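Putative D-lactate dehydrogenase (Chlamydomonas reinhardtii, PDB 4ZGS) probably reduces pyruvate to D-lactate in the algal chloroplast, binding a nicotinamide-adenine-dinucleotide cofactor for the hydride transfer. Local coordinates at residues S93-L98 with H124-V129; L105-C110 with Q353-Y358; I196-G201 with M218-V223; L237-P240 with S244-Q247; G299-D304 with R319-L324. All coordinates share one frame; numbering follows the deposited sequence.

Contact 1 (S93-L98 with H124-V129); sequences SVIKEL and HGVRVV
Lys96 and His124 mark the closest backbone approach, their CA atoms 6.7 Å apart, where helix 92-101 passes the turn that ends helix 118-124. That turn closes in a Schellman motif: Gly125 takes a positive phi of 83°, readily accepted by glycine, and the chain then runs into strand 127-129. The imidazole of His124 lies beneath the neighbouring helix with one face covered by the backbone of Lys96. Lys96 CA stands 4.1 Å from the centroid of the His124 ring, 24° off its normal and displaced toward the rim, a CH-pi contact. Beyond it, Lys96 CG reaches to 3.5 Å from His124 NE2. With CG anti to the backbone N (chi1 -171°) and the rest of the chain extended, the lysine runs past the ring, and Lys96 NZ ends 5.7 Å from His124 NE2, not in contact with it. The other ring nitrogen, ND1, is hydrogen-bonded to Ala120 O one turn back, which restrains the ring's rotation. With an alanine in place of His124, that bond would be lost and the underside of Lys96 is likely to be left without its aromatic cover. Deeper in, the packing becomes purely apolar. Ile95 CG2 lies 4.2 Å from His124 CB and 4.3 Å from Val126 CG2, so that one methyl serves both sides of the turn. The contact thus illustrates how a beta-alpha layer is sealed: Ile95 also packs on Ala120 and Cys121 of helix 118-124, Val126 touches Ala99 and reaches Ile106, and strand 127-129 pairs in parallel with strand 105-108.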
# COMPACT_ATOMS: atom_id res chain seq x y z
N SER A 93 19.29 31.44 18.20
CA SER A 93 19.61 30.85 19.51
C SER A 93 20.58 29.65 19.47
O SER A 93 21.43 29.54 20.36
CB SER A 93 18.32 30.43 20.23
OG SER A 93 17.65 29.37 19.56
N VAL A 94 20.50 28.78 18.47
CA VAL A 94 21.40 27.62 18.46
C VAL A 94 22.81 28.00 17.98
O VAL A 94 23.78 27.34 18.35
CB VAL A 94 20.89 26.45 17.57
CG1 VAL A 94 19.51 25.97 18.02
CG2 VAL A 94 20.84 26.84 16.12
N ILE A 95 22.92 29.09 17.22
CA ILE A 95 24.23 29.57 16.80
C ILE A 95 24.96 30.04 18.05
O ILE A 95 26.19 30.01 18.13
CB ILE A 95 24.17 30.70 15.74
CG1 ILE A 95 23.88 30.13 14.35
CG2 ILE A 95 25.51 31.40 15.63
CD1 ILE A 95 22.44 30.23 13.89
N LYS A 96 24.19 30.44 19.06
CA LYS A 96 24.79 30.96 20.26
C LYS A 96 25.45 29.81 20.98
O LYS A 96 26.57 29.93 21.48
CB LYS A 96 23.75 31.64 21.16
CG LYS A 96 24.35 32.40 22.34
CD LYS A 96 23.28 33.16 23.14
CE LYS A 96 23.92 33.96 24.28
NZ LYS A 96 22.93 34.75 25.07
N GLU A 97 24.80 28.65 20.98
CA GLU A 97 25.35 27.53 21.72
C GLU A 97 26.45 26.80 20.98
O GLU A 97 27.41 26.32 21.59
CB GLU A 97 24.23 26.55 22.07
CG GLU A 97 23.22 27.14 23.02
CD GLU A 97 23.89 27.71 24.23
OE1 GLU A 97 24.75 27.01 24.78
OE2 GLU A 97 23.59 28.86 24.61
N LEU A 98 26.40 26.85 19.65
CA LEU A 98 27.48 26.29 18.85
C LEU A 98 28.73 27.11 18.96
O LEU A 98 29.83 26.56 18.98
CB LEU A 98 27.08 26.17 17.37
CG LEU A 98 26.05 25.09 17.04
CD1 LEU A 98 25.74 25.05 15.53
CD2 LEU A 98 26.58 23.75 17.53
N HIS A 124 28.74 35.78 16.48
CA HIS A 124 29.39 34.75 17.29
C HIS A 124 30.66 34.14 16.69
O HIS A 124 31.21 33.19 17.25
CB HIS A 124 28.38 33.67 17.64
CG HIS A 124 27.30 34.16 18.55
ND1 HIS A 124 26.23 34.91 18.10
CD2 HIS A 124 27.14 34.06 19.89
CE1 HIS A 124 25.45 35.23 19.12
NE2 HIS A 124 25.98 34.72 20.22
N GLY A 125 31.11 34.64 15.54
CA GLY A 125 32.39 34.21 15.00
C GLY A 125 32.32 32.92 14.21
O GLY A 125 33.33 32.31 13.88
N VAL A 126 31.10 32.48 13.94
CA VAL A 126 30.87 31.26 13.16
C VAL A 126 30.78 31.56 11.65
O VAL A 126 30.06 32.47 11.24
CB VAL A 126 29.58 30.55 13.65
CG1 VAL A 126 29.33 29.23 12.87
CG2 VAL A 126 29.64 30.31 15.15
N ARG A 127 31.52 30.80 10.83
CA ARG A 127 31.48 30.99 9.38
C ARG A 127 30.69 29.85 8.75
O ARG A 127 30.81 28.69 9.18
CB ARG A 127 32.88 31.05 8.78
CG ARG A 127 33.73 32.11 9.40
CD ARG A 127 35.11 32.12 8.83
NE ARG A 127 35.15 32.45 7.42
CZ ARG A 127 36.28 32.52 6.72
NH1 ARG A 127 37.44 32.29 7.32
NH2 ARG A 127 36.25 32.84 5.44
N VAL A 128 29.90 30.18 7.74
CA VAL A 128 29.04 29.21 7.09
C VAL A 128 29.49 28.92 5.66
O VAL A 128 29.66 29.83 4.84
CB VAL A 128 27.58 29.68 7.09
CG1 VAL A 128 26.70 28.64 6.42
CG2 VAL A 128 27.08 29.94 8.52
N VAL A 129 29.65 27.64 5.35
CA VAL A 129 30.04 27.25 4.01
C VAL A 129 28.95 26.30 3.47
O VAL A 129 28.02 25.94 4.20
CB VAL A 129 31.43 26.63 4.04
CG1 VAL A 129 31.36 25.15 3.76
CG2 VAL A 129 32.30 27.33 3.04

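Contact 2 (L105-C110 with Q353-Y358); sequences LIALRC and QNIADY
Leu105 packs against Tyr358, and Ala107 against Ile355, where the long helix 341-359 covers the five-stranded parallel sheet of the flavodoxin-like catalytic domain. Leu105 CB sits over the centre of the Tyr358 ring, 4.1 Å from its centroid and 11° off the normal, a well-centred CH-pi contact. Leu105 CD2 meets the root of the same side chain, 3.7 Å from Tyr358 CG, with the leucine and tyrosine side chains running alongside one another, oppositely directed. Tyr358 CG is anti to the backbone N (chi1 166°), which carries the ring to Leu105 at the start of the strand. Replacing this tyrosine by a serine would probably expose the flank of Leu105 and open a gap between helix and strand. One turn earlier, Ile355 CD1 bridges two strand residues, lying 3.7 Å from Ala107 CB and 4.1 Å from Leu105 CD2. Alternate strand residues thus face a helix that runs nearly antiparallel to them, at 159° with axes 9.5 Å apart. Farther out, Ile355 also touches Val81 and Phe58, and Asn354 OD1 is hydrogen-bonded to Asn366 ND2. Asn354 ND2 donates to Arg130 O and, at 3.1 Å, to a water that also binds Leu108 O.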
# COMPACT_ATOMS: atom_id res chain seq x y z
N LEU A 105 33.02 26.80 12.12
CA LEU A 105 32.56 26.62 10.75
C LEU A 105 31.33 25.74 10.67
O LEU A 105 31.26 24.67 11.28
CB LEU A 105 33.67 26.02 9.88
CG LEU A 105 33.25 25.76 8.44
CD1 LEU A 105 33.09 27.10 7.73
CD2 LEU A 105 34.27 24.91 7.73
N ILE A 106 30.35 26.20 9.91
CA ILE A 106 29.20 25.39 9.64
C ILE A 106 29.21 25.01 8.18
O ILE A 106 29.19 25.89 7.31
CB ILE A 106 27.88 26.13 10.00
CG1 ILE A 106 27.68 26.15 11.52
CG2 ILE A 106 26.67 25.49 9.30
CD1 ILE A 106 26.55 27.03 11.96
N ALA A 107 29.23 23.71 7.89
CA ALA A 107 29.17 23.24 6.50
C ALA A 107 27.84 22.59 6.20
O ALA A 107 27.46 21.58 6.81
CB ALA A 107 30.29 22.25 6.20
N LEU A 108 27.11 23.18 5.26
CA LEU A 108 25.87 22.61 4.80
C LEU A 108 26.19 21.56 3.74
O LEU A 108 26.95 21.81 2.81
CB LEU A 108 24.96 23.70 4.20
CG LEU A 108 24.19 24.77 5.00
CD1 LEU A 108 23.44 24.19 6.23
CD2 LEU A 108 25.05 25.93 5.37
N ARG A 109 25.57 20.39 3.87
CA ARG A 109 25.67 19.26 2.95
C ARG A 109 24.64 19.52 1.87
O ARG A 109 24.12 18.58 1.27
CB ARG A 109 25.35 17.91 3.61
CG ARG A 109 26.09 17.48 4.82
CD ARG A 109 25.10 16.94 5.88
NE ARG A 109 24.12 16.10 5.23
CZ ARG A 109 22.98 15.67 5.76
NH1 ARG A 109 22.65 15.96 7.01
NH2 ARG A 109 22.17 14.93 5.01
N CYS A 110 24.19 20.77 1.79
CA CYS A 110 23.13 21.15 0.86
C CYS A 110 23.38 22.54 0.27
O CYS A 110 24.35 23.19 0.62
CB CYS A 110 21.78 21.15 1.60
SG CYS A 110 21.85 22.22 3.09
N GLN A 353 36.22 19.29 0.81
CA GLN A 353 37.08 20.33 0.23
C GLN A 353 36.75 21.69 0.87
O GLN A 353 37.64 22.49 1.11
CB GLN A 353 36.90 20.37 -1.29
CG GLN A 353 37.75 21.40 -2.04
CD GLN A 353 39.26 21.08 -2.10
OE1 GLN A 353 39.68 20.02 -2.58
NE2 GLN A 353 40.07 22.02 -1.62
N ASN A 354 35.48 21.95 1.16
CA ASN A 354 35.09 23.17 1.87
C ASN A 354 35.75 23.19 3.26
O ASN A 354 36.24 24.24 3.69
CB ASN A 354 33.57 23.29 2.05
CG ASN A 354 32.86 23.89 0.83
OD1 ASN A 354 33.48 24.47 -0.07
ND2 ASN A 354 31.53 23.78 0.83
N ILE A 355 35.72 22.06 3.96
CA ILE A 355 36.36 21.95 5.26
C ILE A 355 37.87 22.16 5.15
O ILE A 355 38.46 22.92 5.91
CB ILE A 355 36.18 20.58 5.95
CG1 ILE A 355 34.72 20.10 6.01
CG2 ILE A 355 36.91 20.61 7.31
CD1 ILE A 355 33.76 21.01 6.73
N ALA A 356 38.50 21.48 4.18
CA ALA A 356 39.95 21.51 4.03
C ALA A 356 40.41 22.92 3.73
O ALA A 356 41.37 23.39 4.35
CB ALA A 356 40.40 20.57 2.94
N ASP A 357 39.73 23.61 2.81
CA ASP A 357 40.11 24.98 2.47
C ASP A 357 40.08 25.88 3.69
O ASP A 357 40.98 26.71 3.88
CB ASP A 357 39.19 25.59 1.42
CG ASP A 357 39.32 24.95 0.06
OD1 ASP A 357 40.31 24.22 -0.20
OD2 ASP A 357 38.41 25.22 -0.75
N TYR A 358 39.01 25.72 4.49
CA TYR A 358 38.84 26.44 5.74
C TYR A 358 40.04 26.18 6.67
O TYR A 358 40.64 27.12 7.19
CB TYR A 358 37.53 26.07 6.46
CG TYR A 358 37.55 26.56 7.89
CD1 TYR A 358 37.44 27.92 8.16
CD2 TYR A 358 37.72 25.69 8.96
CE1 TYR A 358 37.50 28.41 9.45
CE2 TYR A 358 37.76 26.17 10.26
CZ TYR A 358 37.65 27.53 10.50
OH TYR A 358 37.70 28.04 11.77
O HOH W 1 29.28 22.60 2.66

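Contact 3 (I196-G201 with M218-V223); sequences ILKGIG and MGIPYV
Lys198 and Ile220 face each other across the gap between helix 188-200 and the loop after helix 213-216, with Lys198 CB 4.2 Å from Ile220 CD1. From there the lysine bends: CG is anti to the backbone N (chi1 -177°), but a turn at chi2 (71°) lays the aliphatic chain along the loop backbone. Lys198 CE comes to 4.0 Å from Met218 O, and Lys198 NZ to 3.8 Å from Gly219 O, too long for a direct hydrogen bond; any attraction is probably a loose electrostatic one. Met218 starts toward the helix but turns away at its end, and its side chain touches Gln191 and Arg195. The helix and the strand 203-207 that follows it belong to the Rossmann-type NAD-binding domain, and Ile220 packs on both, against Ala194 and Val204. Two Schellman motifs shape the pieces. Gly201 ends one helix with a phi of 111°, its amide N 2.9 Å from Lys198 O, and Gly219 ends the other with a positive phi, after which Ile220 points toward helix 188-200. Where the helix ends, the second subunit meets it: Ile200 packs on Ile200 of that subunit, and Ile200 O accepts a hydrogen bond from Arg195 NH2 of the second subunit.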
# COMPACT_ATOMS: atom_id res chain seq x y z
N ILE A 196 17.20 16.20 -22.43
CA ILE A 196 16.61 14.87 -22.27
C ILE A 196 15.27 14.72 -23.01
O ILE A 196 15.02 13.72 -23.73
CB ILE A 196 16.36 14.53 -20.77
CG1 ILE A 196 17.67 14.42 -19.98
CG2 ILE A 196 15.63 13.23 -20.64
CD1 ILE A 196 17.48 14.57 -18.42
N LEU A 197 14.40 15.72 -22.85
CA LEU A 197 13.06 15.60 -23.42
C LEU A 197 13.10 15.69 -24.96
O LEU A 197 12.33 14.99 -25.64
CB LEU A 197 12.12 16.64 -22.79
CG LEU A 197 11.66 16.30 -21.34
CD1 LEU A 197 11.19 17.51 -20.55
CD2 LEU A 197 10.57 15.24 -21.35
N LYS A 198 14.00 16.50 -25.52
CA LYS A 198 14.21 16.56 -26.98
C LYS A 198 14.73 15.20 -27.43
O LYS A 198 14.36 14.68 -28.47
CB LYS A 198 15.21 17.67 -27.34
CG LYS A 198 15.47 17.88 -28.82
CD LYS A 198 14.24 18.48 -29.45
CE LYS A 198 14.51 19.06 -30.83
NZ LYS A 198 13.36 19.97 -31.18
N GLY A 199 15.61 14.62 -26.61
CA GLY A 199 16.20 13.33 -26.93
C GLY A 199 15.17 12.23 -26.95
O GLY A 199 15.33 11.28 -27.69
N ILE A 200 14.15 12.32 -26.11
CA ILE A 200 13.08 11.31 -26.09
C ILE A 200 12.27 11.42 -27.37
O ILE A 200 11.66 10.46 -27.82
CB ILE A 200 12.19 11.45 -24.83
CG1 ILE A 200 13.00 10.99 -23.62
CG2 ILE A 200 10.85 10.66 -24.93
CD1 ILE A 200 12.43 11.44 -22.31
N GLY A 201 12.38 12.57 -28.01
CA GLY A 201 11.65 12.81 -29.23
C GLY A 201 10.54 13.82 -29.13
O GLY A 201 9.88 14.09 -30.12
N MET A 218 20.45 23.36 -29.39
CA MET A 218 19.75 22.07 -29.43
C MET A 218 18.59 22.20 -30.38
O MET A 218 17.83 21.25 -30.60
CB MET A 218 19.22 21.66 -28.06
CG MET A 218 20.22 21.35 -26.97
SD MET A 218 19.36 20.83 -25.45
CE MET A 218 20.05 21.92 -24.19
N GLY A 219 18.42 23.40 -30.91
CA GLY A 219 17.32 23.67 -31.81
C GLY A 219 15.97 23.74 -31.13
O GLY A 219 14.97 23.33 -31.72
N ILE A 220 15.96 24.21 -29.88
CA ILE A 220 14.71 24.41 -29.14
C ILE A 220 14.31 25.88 -29.11
O ILE A 220 15.02 26.69 -28.54
CB ILE A 220 14.82 23.89 -27.73
CG1 ILE A 220 14.99 22.37 -27.75
CG2 ILE A 220 13.60 24.34 -26.91
CD1 ILE A 220 15.37 21.78 -26.42
N PRO A 221 13.14 26.22 -29.68
CA PRO A 221 12.68 27.61 -29.75
C PRO A 221 12.24 28.22 -28.42
O PRO A 221 11.65 27.55 -27.58
CB PRO A 221 11.50 27.54 -30.72
CG PRO A 221 11.03 26.14 -30.65
CD PRO A 221 12.22 25.28 -30.35
N TYR A 222 12.55 29.50 -28.22
CA TYR A 222 12.01 30.29 -27.11
C TYR A 222 10.72 31.04 -27.47
O TYR A 222 10.63 31.70 -28.50
CB TYR A 222 13.08 31.26 -26.60
CG TYR A 222 14.08 30.54 -25.74
CD1 TYR A 222 15.10 29.79 -26.31
CD2 TYR A 222 13.98 30.58 -24.35
CE1 TYR A 222 16.01 29.11 -25.52
CE2 TYR A 222 14.88 29.91 -23.55
CZ TYR A 222 15.90 29.18 -24.13
OH TYR A 222 16.79 28.51 -23.32
N VAL A 223 9.70 30.88 -26.63
CA VAL A 223 8.42 31.53 -26.85
C VAL A 223 8.03 32.25 -25.58
O VAL A 223 8.76 32.20 -24.59
CB VAL A 223 7.33 30.53 -27.23
CG1 VAL A 223 7.74 29.75 -28.48
CG2 VAL A 223 7.04 29.59 -26.06

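Contact 4 (L237-P240 with S244-Q247); sequences LHCP and STRQ. With NAD (nicotinamide-adenine-dinucleotide), chain I.
The loop that follows strand 234-237 in the Rossmann-type domain forms one wall of the adenosine pocket for NAD, and Cys239, Pro240, Ser244 and Thr245 all line it. Across the loop, Cys239 SG touches Thr245 CG2 at 3.9 Å. The sulfur stands between the backbone N and the carbonyl carbon (chi1 49°), the crowded position, which turns it toward Thr245 while Cys239 CB remains 3.6 Å from N3A of the adenine. The methyl CG2 of Thr245 faces the cofactor, 3.4 Å from C6A of the adenine, whereas OG1 lies 2.9 Å from Pro240 O, near enough for a hydrogen bond although another acceptor competes for its proton. The same OG1 is hydrogen-bonded to the backbone N of Leu242, so the hydroxyl ties the loop to itself. Pro240 CG lies 3.8 Å from C8A of the adenine. Ser244 OG meets the exocyclic amine N6A at 2.7 Å, a weak bond bent to 118°. Farther along the cofactor, the amides of Ala188 and Ile189 make hydrogen bonds to NAD. The one hydrogen bond seen from Cys239, Pro240, Ser244 and Thr245 to the adenine is thus weak and bent, consistent with recognition by these residues resting more on shape than on directed bonds.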
# COMPACT_ATOMS: atom_id res chain seq x y z
N LEU A 237 8.50 22.82 -14.54
CA LEU A 237 9.01 24.06 -13.97
C LEU A 237 10.42 23.89 -13.49
O LEU A 237 10.69 23.00 -12.69
CB LEU A 237 8.12 24.52 -12.82
CG LEU A 237 6.62 24.57 -13.10
CD1 LEU A 237 5.85 25.11 -11.87
CD2 LEU A 237 6.38 25.40 -14.35
N HIS A 238 11.37 24.61 -14.08
CA HIS A 238 12.72 24.68 -13.52
C HIS A 238 13.25 26.05 -13.06
O HIS A 238 14.39 26.15 -12.63
CB HIS A 238 13.64 24.01 -14.51
CG HIS A 238 13.28 22.58 -14.73
ND1 HIS A 238 13.68 21.57 -13.89
CD2 HIS A 238 12.42 22.01 -15.62
CE1 HIS A 238 13.16 20.42 -14.29
NE2 HIS A 238 12.39 20.66 -15.34
N CYS A 239 12.44 27.10 -13.13
CA CYS A 239 12.92 28.42 -12.71
C CYS A 239 13.08 28.50 -11.19
O CYS A 239 12.44 27.76 -10.44
CB CYS A 239 11.97 29.52 -13.20
SG CYS A 239 10.19 29.26 -12.83
N PRO A 240 13.95 29.42 -10.74
CA PRO A 240 14.12 29.69 -9.31
C PRO A 240 12.89 30.41 -8.79
O PRO A 240 12.09 30.89 -9.59
CB PRO A 240 15.35 30.61 -9.26
CG PRO A 240 15.32 31.31 -10.59
CD PRO A 240 14.81 30.28 -11.57
N SER A 244 8.79 37.51 -9.41
CA SER A 244 8.15 37.35 -10.72
C SER A 244 7.58 35.95 -10.91
O SER A 244 6.56 35.77 -11.58
CB SER A 244 9.11 37.66 -11.89
OG SER A 244 10.27 36.86 -11.87
N THR A 245 8.21 34.95 -10.30
CA THR A 245 7.80 33.57 -10.47
C THR A 245 6.89 33.09 -9.36
O THR A 245 6.53 31.91 -9.29
CB THR A 245 9.02 32.63 -10.57
OG1 THR A 245 9.84 32.77 -9.41
CG2 THR A 245 9.84 32.97 -11.81
N ARG A 246 6.56 33.98 -8.43
CA ARG A 246 5.78 33.54 -7.30
C ARG A 246 4.38 33.18 -7.76
O ARG A 246 3.64 34.02 -8.25
CB ARG A 246 5.72 34.62 -6.24
CG ARG A 246 5.01 34.19 -5.00
CD ARG A 246 5.19 35.26 -3.95
NE ARG A 246 4.22 35.11 -2.88
CZ ARG A 246 3.02 35.69 -2.88
NH1 ARG A 246 2.67 36.47 -3.89
NH2 ARG A 246 2.18 35.50 -1.87
N GLN A 247 4.00 31.93 -7.52
CA GLN A 247 2.70 31.42 -7.92
C GLN A 247 2.45 31.65 -9.41
O GLN A 247 1.35 32.00 -9.87
CB GLN A 247 1.62 32.01 -7.02
CG GLN A 247 1.69 31.31 -5.68
CD GLN A 247 0.74 31.84 -4.66
OE1 GLN A 247 0.07 32.85 -4.88
NE2 GLN A 247 0.65 31.14 -3.53
PA NAD I . 20.00 28.08 -12.64
O1A NAD I . 20.43 29.44 -12.26
O2A NAD I . 21.05 27.75 -13.64
O5B NAD I . 18.53 28.06 -13.28
C5B NAD I . 17.60 29.11 -13.05
C4B NAD I . 17.23 29.79 -14.33
O4B NAD I . 15.86 30.40 -14.24
C3B NAD I . 18.17 30.90 -14.66
O3B NAD I . 18.69 30.76 -16.01
C2B NAD I . 17.41 32.14 -14.57
O2B NAD I . 17.90 33.09 -15.55
C1B NAD I . 16.01 31.75 -14.86
N9A NAD I . 15.06 32.69 -14.42
C8A NAD I . 15.27 33.78 -13.53
N7A NAD I . 14.07 34.49 -13.35
C5A NAD I . 13.12 33.85 -14.12
C6A NAD I . 11.73 34.03 -14.39
N6A NAD I . 10.99 35.09 -13.80
N1A NAD I . 11.16 33.23 -15.17
C2A NAD I . 11.65 32.27 -15.75
N3A NAD I . 12.90 31.96 -15.63
C4A NAD I . 13.75 32.71 -14.80
O3 NAD I . 20.09 27.06 -11.40
PN NAD I . 19.74 25.51 -11.47
O1N NAD I . 20.92 24.65 -11.19
O2N NAD I . 19.37 25.10 -12.85
O5D NAD I . 18.54 25.18 -10.47
C5D NAD I . 18.56 25.58 -9.09
C4D NAD I . 17.23 25.21 -8.56
O4D NAD I . 17.14 23.75 -8.35
C3D NAD I . 16.95 25.79 -7.23
O3D NAD I . 16.55 27.18 -7.34
C2D NAD I . 15.86 24.95 -6.76
O2D NAD I . 14.61 25.49 -7.25
C1D NAD I . 16.08 23.60 -7.33
N1N NAD I . 16.46 22.68 -6.32
C2N NAD I . 15.82 21.42 -6.24
C3N NAD I . 16.18 20.52 -5.24
C7N NAD I . 15.49 19.16 -5.15
O7N NAD I . 14.32 19.05 -5.45
N7N NAD I . 16.21 18.02 -4.70
C4N NAD I . 17.17 20.87 -4.30
C5N NAD I . 17.80 22.13 -4.38
C6N NAD I . 17.45 23.03 -5.38

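Contact 5 (G299-D304 with R319-L324); sequences GLFFVD and RQFRTL
Leu300 and Phe321 bring the loop 299-304 and the short helix 319-324 together at a distance, their CA atoms 10.0 Å apart, so that side chains alone span the gap. Both pieces belong to the long excursion between the last two strands, 286-291 and 330-332, of the Rossmann-type domain. The main touch is a methyl on a ring: Leu300 CD2 sits over one face of Phe321, 4.0 Å from Phe321 CD2 and displaced toward the rim. Phe321 CG is anti to the backbone N (chi1 -177°), which sends the ring outward from the helix to meet the loop. Phe301 adds a looser, oblique approach, with Phe301 CE1 4.4 Å from Phe321 CZ, while its own CB lies over a face of the Phe302 ring. The cluster illustrates how one aromatic residue can serve several neighbours at once, for Phe321 also meets Tyr294, packs on Val332 and meets Tyr166 of the second subunit, on which Leu300 rests as well. Arg322 binds that subunit too, through hydrogen bonds to backbone oxygens of its Val161 and Arg162. Toward the third subunit the helix presents Arg319, in salt bridges with Glu282 and Asp279 of that chain. Within the helix, Arg319 O is gripped twice, by Thr323 N at 2.9 Å and by Thr323 OG1 at 2.8 Å, from opposite faces of the carbonyl plane.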
# COMPACT_ATOMS: atom_id res chain seq x y z
N GLY A 299 8.95 21.52 8.48
CA GLY A 299 8.42 20.60 9.47
C GLY A 299 7.72 19.43 8.80
O GLY A 299 7.49 18.40 9.44
N LEU A 300 7.41 19.56 7.51
CA LEU A 300 6.72 18.51 6.76
C LEU A 300 7.69 17.51 6.11
O LEU A 300 7.62 16.30 6.36
CB LEU A 300 5.80 19.12 5.70
CG LEU A 300 4.87 18.18 4.92
CD1 LEU A 300 3.88 17.46 5.83
CD2 LEU A 300 4.15 18.91 3.76
N PHE A 301 8.56 17.99 5.22
CA PHE A 301 9.48 17.08 4.54
C PHE A 301 10.70 16.61 5.37
O PHE A 301 11.08 17.21 6.37
CB PHE A 301 9.96 17.70 3.23
CG PHE A 301 9.01 17.52 2.09
CD1 PHE A 301 7.70 17.97 2.17
CD2 PHE A 301 9.42 16.89 0.91
CE1 PHE A 301 6.82 17.81 1.09
CE2 PHE A 301 8.55 16.73 -0.17
CZ PHE A 301 7.24 17.19 -0.08
N PHE A 302 11.29 15.51 4.91
CA PHE A 302 12.44 14.88 5.55
C PHE A 302 12.13 14.32 6.94
O PHE A 302 13.03 14.01 7.71
CB PHE A 302 13.58 15.88 5.69
CG PHE A 302 13.86 16.70 4.46
CD1 PHE A 302 14.45 16.12 3.35
CD2 PHE A 302 13.58 18.06 4.44
CE1 PHE A 302 14.73 16.88 2.23
CE2 PHE A 302 13.88 18.82 3.33
CZ PHE A 302 14.45 18.24 2.22
N VAL A 303 10.86 14.11 7.21
CA VAL A 303 10.43 13.50 8.46
C VAL A 303 9.52 12.32 8.13
O VAL A 303 8.67 12.41 7.24
CB VAL A 303 9.65 14.46 9.35
CG1 VAL A 303 9.12 13.69 10.55
CG2 VAL A 303 10.52 15.62 9.80
N ASP A 304 9.70 11.21 8.84
CA ASP A 304 8.72 10.16 8.74
C ASP A 304 7.70 10.36 9.85
O ASP A 304 7.94 10.02 10.99
CB ASP A 304 9.37 8.78 8.88
CG ASP A 304 8.34 7.66 8.97
OD1 ASP A 304 7.14 7.89 8.70
OD2 ASP A 304 8.72 6.54 9.34
N ARG A 319 -4.02 19.55 5.78
CA ARG A 319 -5.18 18.88 5.24
C ARG A 319 -5.13 18.95 3.72
O ARG A 319 -5.47 17.99 3.04
CB ARG A 319 -6.49 19.46 5.78
CG ARG A 319 -7.69 18.67 5.27
CD ARG A 319 -8.99 19.40 5.57
NE ARG A 319 -9.14 19.64 7.00
CZ ARG A 319 -10.10 20.38 7.53
NH1 ARG A 319 -11.00 20.94 6.73
NH2 ARG A 319 -10.15 20.57 8.84
N GLN A 320 -4.73 20.10 3.20
CA GLN A 320 -4.74 20.24 1.75
C GLN A 320 -3.65 19.41 1.05
O GLN A 320 -3.94 18.81 0.01
CB GLN A 320 -4.70 21.72 1.36
CG GLN A 320 -3.38 22.32 1.02
CD GLN A 320 -3.57 23.65 0.31
OE1 GLN A 320 -4.63 23.91 -0.26
NE2 GLN A 320 -2.57 24.52 0.40
N PHE A 321 -2.47 19.26 1.64
CA PHE A 321 -1.49 18.32 1.09
C PHE A 321 -2.01 16.86 1.10
O PHE A 321 -1.95 16.15 0.09
CB PHE A 321 -0.17 18.40 1.85
CG PHE A 321 0.93 17.51 1.30
CD1 PHE A 321 1.46 17.72 0.02
CD2 PHE A 321 1.45 16.47 2.07
CE1 PHE A 321 2.50 16.91 -0.48
CE2 PHE A 321 2.48 15.65 1.56
CZ PHE A 321 3.00 15.88 0.28
N ARG A 322 -2.54 16.42 2.23
CA ARG A 322 -3.04 15.04 2.34
C ARG A 322 -4.19 14.77 1.34
O ARG A 322 -4.32 13.68 0.76
CB ARG A 322 -3.49 14.75 3.80
CG ARG A 322 -2.37 14.86 4.88
CD ARG A 322 -1.24 13.88 4.56
NE ARG A 322 -1.67 12.48 4.69
CZ ARG A 322 -0.98 11.43 4.25
NH1 ARG A 322 0.20 11.58 3.63
NH2 ARG A 322 -1.48 10.21 4.41
N THR A 323 -5.01 15.79 1.14
CA THR A 323 -6.06 15.73 0.15
C THR A 323 -5.47 15.58 -1.25
O THR A 323 -5.92 14.75 -2.04
CB THR A 323 -6.95 17.00 0.25
OG1 THR A 323 -7.61 17.01 1.52
CG2 THR A 323 -8.00 17.05 -0.86
N LEU A 324 -4.44 16.38 -1.55
CA LEU A 324 -3.78 16.36 -2.85
C LEU A 324 -3.24 14.97 -3.23
O LEU A 324 -3.33 14.54 -4.39
CB LEU A 324 -2.64 17.36 -2.86
CG LEU A 324 -1.99 17.49 -4.21
CD1 LEU A 324 -3.06 17.80 -5.26
CD2 LEU A 324 -0.95 18.58 -4.13

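Overall arrangement
Contacts 1 and 2 share the sheet of the catalytic domain: their strands 127-129 and 105-108 are neighbours, Arg127 O lies 2.6 Å from Ile106 N, and their centres are 14 Å apart. The other three belong to the NAD-binding domain and are nested inside the chain loop that contact 2 closes, so helix 341-359 returns to the catalytic domain after the Rossmann-type fold is complete. Contact 4 alone touches the cofactor. Contacts 3 and 4 have centres about 20 Å apart; the Met218 side chain is about 12 Å from NAD, and the Phe301 side chain of contact 5 about 8 Å. Contacts 3 and 5, with centres 34 Å apart, both meet the second subunit.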